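TRNA (adenine(58)-N(1))-methyltransferase TrmI (Thermus thermophilus, PDB 2PWY) transfers a methyl group from S-adenosyl-L-methionine to N1 of adenosine 58 in tRNA and is required for cell growth at extreme temperatures. Local coordinates at residues 24-29 against 38-43; 91-96 against 190-195; 214-219 against 252-257. One frame throughout, in Å; residues are numbered along the deposited sequence.

In the fold
Interaction 1 is a surface contact in the small N-terminal domain, its centre about 42 Å from that of interaction 2 and about 52 Å from that of interaction 3. Interactions 2 and 3 belong to the catalytic domain and meet along neighbouring strands 192-198 and 248-254 of one mixed sheet. Interaction 2 is buried and joins the end of helix 82-91 to that sheet through leucine packing and an arginine-aspartate salt bridge. Interaction 3, partly buried, is antiparallel strand pairing with a ladder of backbone bonds. In interaction 1 one backbone bond is joined by two side-chain acceptors that take backbone N-H groups of a turn. Both catalytic-domain contacts also touch the second subunit.

Interaction 1 (24-29 against 38-43); sequences PKEGGV and PHEALL
The carbonyl oxygen of G28 is gripped by two hydrogen bonds. H39 N donates to G28 O at 2.8 Å, almost straight and from above the carbonyl plane, and water 1 donates a second bond before reaching on to E40 OE1. The CA of P38 adds a weaker CA-H...O contact to the same oxygen. The H39 side chain works in the reverse sense, as acceptor: H39 ND1 takes the N-H of K25 N at 3.0 Å, and the donor lies in the plane of the ring. Because ND1 accepts here, a neutral ring with its proton on NE2 is the likely state; H39 NE2 lies 2.8 Å from water 2, which also donates a longer bond to V29 O. With CG beside the backbone N (chi1 -74°), the imidazole sits flat over G28, and G28 CA is 3.8 Å from the centroid of the H39 ring in a CH-pi contact, while V29 N lies over the rim of the same face. Residues 25-28 form a type II beta turn, closed by G28 N to K25 O, between strand 19-22 and the short hairpin strand 29-30, and helix 39-45 starts against it with P38 as N-cap. The first helical turn thus sends two side chains into that beta turn. E40 is bent at chi2 (79°), which swings its carboxylate back so that E40 OE2 receives G27 N at 2.8 Å, nearly in line and on the syn lone pair. E26 CG crosses beside E40 OE2, at 3.2 Å. One helical turn on, L43 CD2 meets P24 CB at 3.8 Å, crossing obliquely, and P24 also rests on L10 of strand 10-13 in the sheet of the N-terminal domain.

Interaction 2 (91-96 against 190-195); sequences LLDLAP and PDRFLV
Two successive bends, chi2 -67° and chi3 -66°, fold the R192 chain so that its NH1/NH2 edge reaches D93, whose CG stands anti to the backbone N (chi1 -173°). NH1 and NH2 at the tip of R192 hold D93 at its carboxylate and at its backbone O. R192 NH1 makes a salt bridge of 2.8 Å to D93 OD2, practically straight, lying in the guanidinium plane and using the anti lone pair of the carboxylate. R192 NH2 bonds D93 O at 2.9 Å, again in the guanidinium plane but from above the plane of the carbonyl. Only one carboxylate oxygen is used, and the carboxylate and guanidinium planes are well turned from each other. D93, the first residue to leave helical angles after helix 82-91, has positive phi and forms a Schellman motif, so R192 holds the helix exit. Water 3 makes a further link, donating to L92 O at 2.7 Å and accepting from F193 N at 2.9 Å.

Beside this polar band the leucines of the helix end lie on strand 192-198 of the Rossmann-like methyltransferase sheet. L92 CD2 touches V195 CG2 at 3.8 Å, the two side chains crossing obliquely, and approaches F193 O at 3.4 Å. L91 CB meets V195 CG2 at 3.9 Å. The L92 side chain is about 6 Å from that of L110, which binds S-adenosyl-L-methionine.

R192 NE bonds D168 O, and D93 OD1 receives a salt bridge from R116 and a hydrogen bond from L66 N, both of the second subunit. With cations at both of its oxygens, the D93 carboxylate is buried yet well compensated, which probably keeps it ionised and ties the intrachain contact to the subunit interface.

Interaction 3 (214-219 against 252-257); sequences HPFRLE and LRRWKG. Unlike the reference sequence in segment 252-257: G257 (reference Ala). With SO4 (sulfate ion), chain C.
R217 N donates a hydrogen bond to R253 O, and R253 N donates one to R217 O, each 2.8 Å long and in the plane of its carbonyl: the hydrogen-bonded pair at the middle of an antiparallel ladder. F216 with R254 and L218 with L252 are the non-hydrogen-bonded pairs on either side. Strands 216-232 and 248-254 are antiparallel neighbours in the mixed sheet of the catalytic domain, with 248-254 next to 192-198. A further rung, W255 N to P215 O at 2.9 Å, is almost straight but comes from above the carbonyl plane. There the chain makes an inverse gamma turn centred on P215, whose CA lies over the six-membered ring of W255 in a CH-pi contact. On the face of F216 and L252, L252 CD1 sits over the F216 ring, and L218 CD1 meets L252 CD2 at 3.8 Å. L218 N bonds O2 of a sulfate, probably from the crystallisation liquor, at 2.7 Å.

The arginines are served differently. The guanidinium of R217 lies nearly parallel to the indole of W255 (planes 12° apart), with NE1 over its rim, and water 4 joins R217 NH2 to K256 N. R254 rests a guanidinium face on P215 CG while NE bonds A185 O in helix 181-187. R253 NE reaches E219 OE2 at 3.3 Å, a weak bond within a salt bridge. Near R253 NH2 lie E68, its salt-bridge partner, and K13 NZ, both of the second subunit, so the carboxylates of E219 and E68 probably offset two cations.

Interaction 1 (24-29 against 38-43)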
loop_
_atom_site.group_PDB
_atom_site.type_symbol
_atom_site.label_atom_id
_atom_site.label_comp_id
_atom_site.label_asym_id
_atom_site.label_seq_id
_atom_site.Cartn_x
_atom_site.Cartn_y
_atom_site.Cartn_z
ATOM N N PRO A 24 35.650 9.561 12.890
ATOM C CA PRO A 24 36.452 10.557 13.613
ATOM C C PRO A 24 37.925 10.185 13.678
ATOM O O PRO A 24 38.271 9.006 13.765
ATOM C CB PRO A 24 35.840 10.559 15.021
ATOM C CG PRO A 24 34.515 9.884 14.879
ATOM C CD PRO A 24 34.655 8.917 13.764
ATOM N N LYS A 25 38.780 11.198 13.615
ATOM C CA LYS A 25 40.218 11.016 13.776
ATOM C C LYS A 25 40.772 12.268 14.448
ATOM O O LYS A 25 40.270 13.367 14.227
ATOM C CB LYS A 25 40.894 10.738 12.424
ATOM C CG LYS A 25 40.891 11.906 11.454
ATOM C CD LYS A 25 41.229 11.489 10.031
ATOM C CE LYS A 25 41.593 12.717 9.198
ATOM N NZ LYS A 25 41.412 12.495 7.729
ATOM N N GLU A 26 41.773 12.104 15.302
ATOM C CA GLU A 26 42.373 13.267 15.938
ATOM C C GLU A 26 43.013 14.162 14.883
ATOM O O GLU A 26 43.724 13.687 13.995
ATOM C CB GLU A 26 43.390 12.880 17.017
ATOM C CG GLU A 26 43.736 14.053 17.937
ATOM C CD GLU A 26 44.841 13.734 18.925
ATOM O OE1 GLU A 26 45.407 12.628 18.836
ATOM O OE2 GLU A 26 45.139 14.597 19.783
ATOM N N GLY A 27 42.728 15.456 14.986
ATOM C CA GLY A 27 43.179 16.424 14.004
ATOM C C GLY A 27 42.234 16.521 12.819
ATOM O O GLY A 27 42.417 17.372 11.946
ATOM N N GLY A 28 41.230 15.644 12.789
ATOM C CA GLY A 28 40.213 15.657 11.738
ATOM C C GLY A 28 39.257 16.826 11.887
ATOM O O GLY A 28 39.016 17.309 12.994
ATOM N N VAL A 29 38.714 17.279 10.762
ATOM C CA VAL A 29 37.776 18.396 10.747
ATOM C C VAL A 29 36.592 18.063 9.845
ATOM O O VAL A 29 36.770 17.633 8.698
ATOM C CB VAL A 29 38.456 19.707 10.261
ATOM C CG1 VAL A 29 37.436 20.817 10.060
ATOM C CG2 VAL A 29 39.561 20.141 11.237
ATOM N N PRO A 38 35.960 20.609 14.598
ATOM C CA PRO A 38 36.989 19.587 14.824
ATOM C C PRO A 38 36.342 18.287 15.277
ATOM O O PRO A 38 35.352 18.307 16.021
ATOM C CB PRO A 38 37.843 20.159 15.967
ATOM C CG PRO A 38 37.459 21.579 16.102
ATOM C CD PRO A 38 36.103 21.762 15.514
ATOM N N HIS A 39 36.892 17.157 14.832
ATOM C CA HIS A 39 36.372 15.862 15.250
ATOM C C HIS A 39 36.314 15.706 16.769
ATOM O O HIS A 39 35.398 15.077 17.297
ATOM C CB HIS A 39 37.178 14.735 14.600
ATOM C CG HIS A 39 36.882 14.558 13.144
ATOM N ND1 HIS A 39 37.373 13.502 12.411
ATOM C CD2 HIS A 39 36.128 15.290 12.287
ATOM C CE1 HIS A 39 36.956 13.600 11.160
ATOM N NE2 HIS A 39 36.190 14.671 11.059
ATOM N N GLU A 40 37.277 16.300 17.469
ATOM C CA GLU A 40 37.288 16.266 18.932
ATOM C C GLU A 40 35.991 16.820 19.526
ATOM O O GLU A 40 35.491 16.286 20.520
ATOM C CB GLU A 40 38.478 17.053 19.487
ATOM C CG GLU A 40 39.840 16.449 19.162
ATOM C CD GLU A 40 40.339 16.742 17.743
ATOM O OE1 GLU A 40 39.680 17.493 16.984
ATOM O OE2 GLU A 40 41.416 16.215 17.393
ATOM N N ALA A 41 35.453 17.879 18.926
ATOM C CA ALA A 41 34.219 18.498 19.443
ATOM C C ALA A 41 33.058 17.516 19.327
ATOM O O ALA A 41 32.172 17.476 20.188
ATOM C CB ALA A 41 33.894 19.779 18.708
ATOM N N LEU A 42 33.072 16.737 18.245
ATOM C CA LEU A 42 32.040 15.737 17.973
ATOM C C LEU A 42 32.074 14.638 19.010
ATOM O O LEU A 42 31.040 14.249 19.555
ATOM C CB LEU A 42 32.211 15.145 16.573
ATOM C CG LEU A 42 32.167 16.131 15.405
ATOM C CD1 LEU A 42 32.490 15.433 14.079
ATOM C CD2 LEU A 42 30.837 16.853 15.310
ATOM N N LEU A 43 33.274 14.143 19.283
ATOM C CA LEU A 43 33.473 13.098 20.271
ATOM C C LEU A 43 33.105 13.598 21.667
ATOM O O LEU A 43 32.494 12.876 22.463
ATOM C CB LEU A 43 34.917 12.597 20.212
ATOM C CG LEU A 43 35.353 11.998 18.857
ATOM C CD1 LEU A 43 36.871 12.017 18.720
ATOM C CD2 LEU A 43 34.814 10.582 18.667
HETATM O O HOH W 1 40.708 18.522 14.681
HETATM O O HOH W 2 34.957 14.923 8.506
#

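Interaction 2 (91-96 against 190-195)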
loop_
_atom_site.group_PDB
_atom_site.type_symbol
_atom_site.label_atom_id
_atom_site.label_comp_id
_atom_site.label_asym_id
_atom_site.label_seq_id
_atom_site.Cartn_x
_atom_site.Cartn_y
_atom_site.Cartn_z
ATOM N N LEU A 91 12.376 -14.004 7.695
ATOM C CA LEU A 91 11.942 -15.064 6.778
ATOM C C LEU A 91 12.908 -16.253 6.763
ATOM O O LEU A 91 12.489 -17.397 6.596
ATOM C CB LEU A 91 11.750 -14.513 5.378
ATOM C CG LEU A 91 10.613 -13.489 5.239
ATOM C CD1 LEU A 91 10.684 -12.854 3.855
ATOM C CD2 LEU A 91 9.263 -14.161 5.462
ATOM N N LEU A 92 14.191 -15.965 6.942
ATOM C CA LEU A 92 15.232 -16.986 7.083
ATOM C C LEU A 92 15.234 -17.645 8.466
ATOM O O LEU A 92 15.919 -18.664 8.681
ATOM C CB LEU A 92 16.606 -16.374 6.790
ATOM C CG LEU A 92 16.937 -16.118 5.316
ATOM C CD1 LEU A 92 18.086 -15.145 5.182
ATOM C CD2 LEU A 92 17.239 -17.421 4.563
ATOM N N ASP A 93 14.455 -17.075 9.380
ATOM C CA ASP A 93 14.303 -17.595 10.743
ATOM C C ASP A 93 15.675 -17.784 11.418
ATOM O O ASP A 93 15.981 -18.842 11.969
ATOM C CB ASP A 93 13.487 -18.903 10.735
ATOM C CG ASP A 93 13.167 -19.384 12.130
ATOM O OD1 ASP A 93 12.759 -18.528 12.954
ATOM O OD2 ASP A 93 13.339 -20.600 12.391
ATOM N N LEU A 94 16.508 -16.748 11.346
ATOM C CA LEU A 94 17.866 -16.826 11.887
ATOM C C LEU A 94 17.904 -16.531 13.374
ATOM O O LEU A 94 17.327 -15.542 13.837
ATOM C CB LEU A 94 18.808 -15.867 11.145
ATOM C CG LEU A 94 18.969 -16.131 9.651
ATOM C CD1 LEU A 94 19.865 -15.091 9.066
ATOM C CD2 LEU A 94 19.520 -17.544 9.372
ATOM N N ALA A 95 18.599 -17.397 14.103
ATOM C CA ALA A 95 18.759 -17.287 15.542
ATOM C C ALA A 95 20.250 -17.387 15.862
ATOM O O ALA A 95 21.038 -17.821 15.014
ATOM C CB ALA A 95 17.985 -18.403 16.240
ATOM N N PRO A 96 20.655 -16.958 17.075
ATOM C CA PRO A 96 22.074 -17.049 17.414
ATOM C C PRO A 96 22.643 -18.453 17.239
ATOM O O PRO A 96 21.999 -19.436 17.612
ATOM C CB PRO A 96 22.114 -16.633 18.885
ATOM C CG PRO A 96 20.925 -15.733 19.045
ATOM C CD PRO A 96 19.864 -16.346 18.160
ATOM N N PRO A 190 17.494 -29.604 5.128
ATOM C CA PRO A 190 16.089 -29.889 4.862
ATOM C C PRO A 190 15.143 -29.082 5.757
ATOM O O PRO A 190 15.377 -28.946 6.966
ATOM C CB PRO A 190 15.979 -31.389 5.164
ATOM C CG PRO A 190 17.337 -31.921 4.749
ATOM C CD PRO A 190 18.305 -30.840 5.211
ATOM N N ASP A 191 14.084 -28.557 5.143
ATOM C CA ASP A 191 12.996 -27.850 5.824
ATOM C C ASP A 191 13.378 -26.412 6.210
ATOM O O ASP A 191 12.564 -25.688 6.767
ATOM C CB ASP A 191 12.491 -28.638 7.046
ATOM C CG ASP A 191 10.995 -28.515 7.225
ATOM O OD1 ASP A 191 10.281 -28.482 6.199
ATOM O OD2 ASP A 191 10.531 -28.431 8.379
ATOM N N ARG A 192 14.606 -26.006 5.883
ATOM C CA ARG A 192 15.052 -24.632 6.111
ATOM C C ARG A 192 14.903 -23.795 4.832
ATOM O O ARG A 192 14.437 -24.307 3.813
ATOM C CB ARG A 192 16.462 -24.600 6.705
ATOM C CG ARG A 192 16.542 -25.340 8.054
ATOM C CD ARG A 192 15.730 -24.611 9.141
ATOM N NE ARG A 192 16.308 -23.298 9.443
ATOM C CZ ARG A 192 15.751 -22.365 10.212
ATOM N NH1 ARG A 192 14.567 -22.558 10.779
ATOM N NH2 ARG A 192 16.395 -21.217 10.409
ATOM N N PHE A 193 15.244 -22.506 4.894
ATOM C CA PHE A 193 14.804 -21.583 3.841
ATOM C C PHE A 193 15.920 -20.954 3.038
ATOM O O PHE A 193 17.003 -20.702 3.559
ATOM C CB PHE A 193 13.937 -20.461 4.428
ATOM C CG PHE A 193 12.687 -20.960 5.075
ATOM C CD1 PHE A 193 11.524 -21.133 4.327
ATOM C CD2 PHE A 193 12.688 -21.309 6.425
ATOM C CE1 PHE A 193 10.370 -21.616 4.931
ATOM C CE2 PHE A 193 11.554 -21.789 7.030
ATOM C CZ PHE A 193 10.385 -21.946 6.277
ATOM N N LEU A 194 15.623 -20.733 1.758
ATOM C CA LEU A 194 16.381 -19.815 0.900
ATOM C C LEU A 194 15.482 -18.608 0.678
ATOM O O LEU A 194 14.285 -18.765 0.414
ATOM C CB LEU A 194 16.721 -20.469 -0.445
ATOM C CG LEU A 194 17.453 -19.633 -1.521
ATOM C CD1 LEU A 194 18.265 -20.549 -2.442
ATOM C CD2 LEU A 194 16.502 -18.739 -2.381
ATOM N N VAL A 195 16.046 -17.405 0.801
ATOM C CA VAL A 195 15.279 -16.183 0.529
ATOM C C VAL A 195 16.077 -15.311 -0.423
ATOM O O VAL A 195 17.242 -14.974 -0.140
ATOM C CB VAL A 195 14.927 -15.376 1.810
ATOM C CG1 VAL A 195 14.114 -14.129 1.411
ATOM C CG2 VAL A 195 14.132 -16.244 2.806
HETATM O O HOH W 3 16.088 -20.801 7.098
#

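Interaction 3 (214-219 against 252-257)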
loop_
_atom_site.group_PDB
_atom_site.type_symbol
_atom_site.label_atom_id
_atom_site.label_comp_id
_atom_site.label_asym_id
_atom_site.label_seq_id
_atom_site.Cartn_x
_atom_site.Cartn_y
_atom_site.Cartn_z
ATOM N N HIS A 214 14.641 -28.124 -8.835
ATOM C CA HIS A 214 15.464 -28.363 -7.649
ATOM C C HIS A 214 14.603 -28.791 -6.462
ATOM O O HIS A 214 13.386 -28.597 -6.494
ATOM C CB HIS A 214 16.256 -27.093 -7.317
ATOM C CG HIS A 214 17.161 -26.655 -8.423
ATOM N ND1 HIS A 214 18.421 -27.182 -8.606
ATOM C CD2 HIS A 214 16.975 -25.765 -9.427
ATOM C CE1 HIS A 214 18.977 -26.633 -9.670
ATOM N NE2 HIS A 214 18.125 -25.761 -10.181
ATOM N N PRO A 215 15.217 -29.394 -5.414
ATOM C CA PRO A 215 14.428 -29.778 -4.244
ATOM C C PRO A 215 14.032 -28.604 -3.329
ATOM O O PRO A 215 14.424 -28.558 -2.161
ATOM C CB PRO A 215 15.337 -30.795 -3.524
ATOM C CG PRO A 215 16.710 -30.364 -3.884
ATOM C CD PRO A 215 16.622 -29.833 -5.290
ATOM N N PHE A 216 13.218 -27.696 -3.876
ATOM C CA PHE A 216 12.703 -26.527 -3.168
ATOM C C PHE A 216 11.206 -26.429 -3.397
ATOM O O PHE A 216 10.725 -26.743 -4.489
ATOM C CB PHE A 216 13.333 -25.244 -3.723
ATOM C CG PHE A 216 14.720 -24.962 -3.228
ATOM C CD1 PHE A 216 14.946 -24.655 -1.884
ATOM C CD2 PHE A 216 15.797 -24.945 -4.114
ATOM C CE1 PHE A 216 16.243 -24.374 -1.429
ATOM C CE2 PHE A 216 17.088 -24.665 -3.664
ATOM C CZ PHE A 216 17.307 -24.379 -2.320
ATOM N N ARG A 217 10.484 -25.987 -2.371
ATOM C CA ARG A 217 9.054 -25.692 -2.459
ATOM C C ARG A 217 8.853 -24.191 -2.284
ATOM O O ARG A 217 9.369 -23.608 -1.330
ATOM C CB ARG A 217 8.294 -26.462 -1.378
ATOM C CG ARG A 217 6.765 -26.359 -1.439
ATOM C CD ARG A 217 6.085 -27.682 -1.040
ATOM N NE ARG A 217 6.947 -28.492 -0.184
ATOM C CZ ARG A 217 7.407 -29.712 -0.477
ATOM N NH1 ARG A 217 7.073 -30.330 -1.610
ATOM N NH2 ARG A 217 8.196 -30.323 0.389
ATOM N N LEU A 218 8.124 -23.564 -3.206
ATOM C CA LEU A 218 7.829 -22.136 -3.080
ATOM C C LEU A 218 6.949 -21.884 -1.853
ATOM O O LEU A 218 5.902 -22.515 -1.679
ATOM C CB LEU A 218 7.125 -21.605 -4.341
ATOM C CG LEU A 218 6.788 -20.108 -4.322
ATOM C CD1 LEU A 218 8.034 -19.237 -4.211
ATOM C CD2 LEU A 218 5.972 -19.711 -5.574
ATOM N N GLU A 219 7.365 -20.939 -1.019
ATOM C CA GLU A 219 6.639 -20.660 0.215
ATOM C C GLU A 219 6.054 -19.251 0.252
ATOM O O GLU A 219 4.918 -19.059 0.698
ATOM C CB GLU A 219 7.543 -20.884 1.432
ATOM C CG GLU A 219 8.007 -22.340 1.614
ATOM C CD GLU A 219 6.872 -23.315 1.951
ATOM O OE1 GLU A 219 5.717 -22.877 2.163
ATOM O OE2 GLU A 219 7.137 -24.542 1.987
ATOM N N LEU A 252 11.904 -19.934 -0.441
ATOM C CA LEU A 252 11.764 -21.340 -0.818
ATOM C C LEU A 252 12.099 -22.192 0.387
ATOM O O LEU A 252 13.017 -21.849 1.137
ATOM C CB LEU A 252 12.753 -21.685 -1.950
ATOM C CG LEU A 252 12.767 -20.776 -3.189
ATOM C CD1 LEU A 252 13.919 -21.188 -4.115
ATOM C CD2 LEU A 252 11.456 -20.863 -3.908
ATOM N N ARG A 253 11.381 -23.304 0.570
ATOM C CA ARG A 253 11.732 -24.248 1.634
ATOM C C ARG A 253 12.387 -25.475 1.029
ATOM O O ARG A 253 11.858 -26.047 0.068
ATOM C CB ARG A 253 10.499 -24.658 2.441
ATOM C CG ARG A 253 10.819 -25.407 3.729
ATOM C CD ARG A 253 9.577 -26.061 4.316
ATOM N NE ARG A 253 8.606 -25.143 4.918
ATOM C CZ ARG A 253 8.564 -24.806 6.207
ATOM N NH1 ARG A 253 9.479 -25.243 7.057
ATOM N NH2 ARG A 253 7.612 -23.986 6.636
ATOM N N ARG A 254 13.529 -25.869 1.597
ATOM C CA ARG A 254 14.284 -27.057 1.180
ATOM C C ARG A 254 13.473 -28.316 1.460
ATOM O O ARG A 254 12.951 -28.492 2.563
ATOM C CB ARG A 254 15.621 -27.114 1.940
ATOM C CG ARG A 254 16.554 -28.311 1.620
ATOM C CD ARG A 254 16.944 -28.324 0.151
ATOM N NE ARG A 254 17.985 -29.296 -0.227
ATOM C CZ ARG A 254 17.811 -30.613 -0.384
ATOM N NH1 ARG A 254 16.652 -31.197 -0.119
ATOM N NH2 ARG A 254 18.824 -31.370 -0.795
ATOM N N TRP A 255 13.371 -29.181 0.459
ATOM C CA TRP A 255 12.692 -30.469 0.602
ATOM C C TRP A 255 13.279 -31.309 1.722
ATOM O O TRP A 255 14.474 -31.203 2.021
ATOM C CB TRP A 255 12.826 -31.254 -0.699
ATOM C CG TRP A 255 11.868 -30.864 -1.778
ATOM C CD1 TRP A 255 11.003 -29.792 -1.791
ATOM C CD2 TRP A 255 11.701 -31.527 -3.036
ATOM N NE1 TRP A 255 10.303 -29.767 -2.977
ATOM C CE2 TRP A 255 10.717 -30.817 -3.756
ATOM C CE3 TRP A 255 12.295 -32.652 -3.627
ATOM C CZ2 TRP A 255 10.302 -31.208 -5.036
ATOM C CZ3 TRP A 255 11.883 -33.032 -4.903
ATOM C CH2 TRP A 255 10.900 -32.312 -5.587
ATOM N N LYS A 256 12.420 -32.141 2.324
ATOM C CA LYS A 256 12.829 -33.249 3.185
ATOM C C LYS A 256 14.049 -33.953 2.605
ATOM O O LYS A 256 14.131 -34.188 1.385
ATOM C CB LYS A 256 11.678 -34.263 3.313
ATOM C CG LYS A 256 11.936 -35.413 4.275
ATOM C CD LYS A 256 10.788 -36.439 4.224
ATOM C CE LYS A 256 10.905 -37.470 5.337
ATOM N NZ LYS A 256 12.185 -38.195 5.246
ATOM N N GLY A 257 14.971 -34.308 3.492
ATOM C CA GLY A 257 16.227 -34.914 3.114
ATOM C C GLY A 257 16.152 -36.352 2.644
ATOM O O GLY A 257 15.172 -37.072 2.908
HETATM S S SO4 C . 6.351 -26.071 -5.692
HETATM O O1 SO4 C . 5.919 -25.994 -7.079
HETATM O O2 SO4 C . 6.735 -24.744 -5.248
HETATM O O3 SO4 C . 5.276 -26.555 -4.851
HETATM O O4 SO4 C . 7.479 -26.975 -5.552
HETATM O O HOH W 4 9.790 -32.365 1.031
#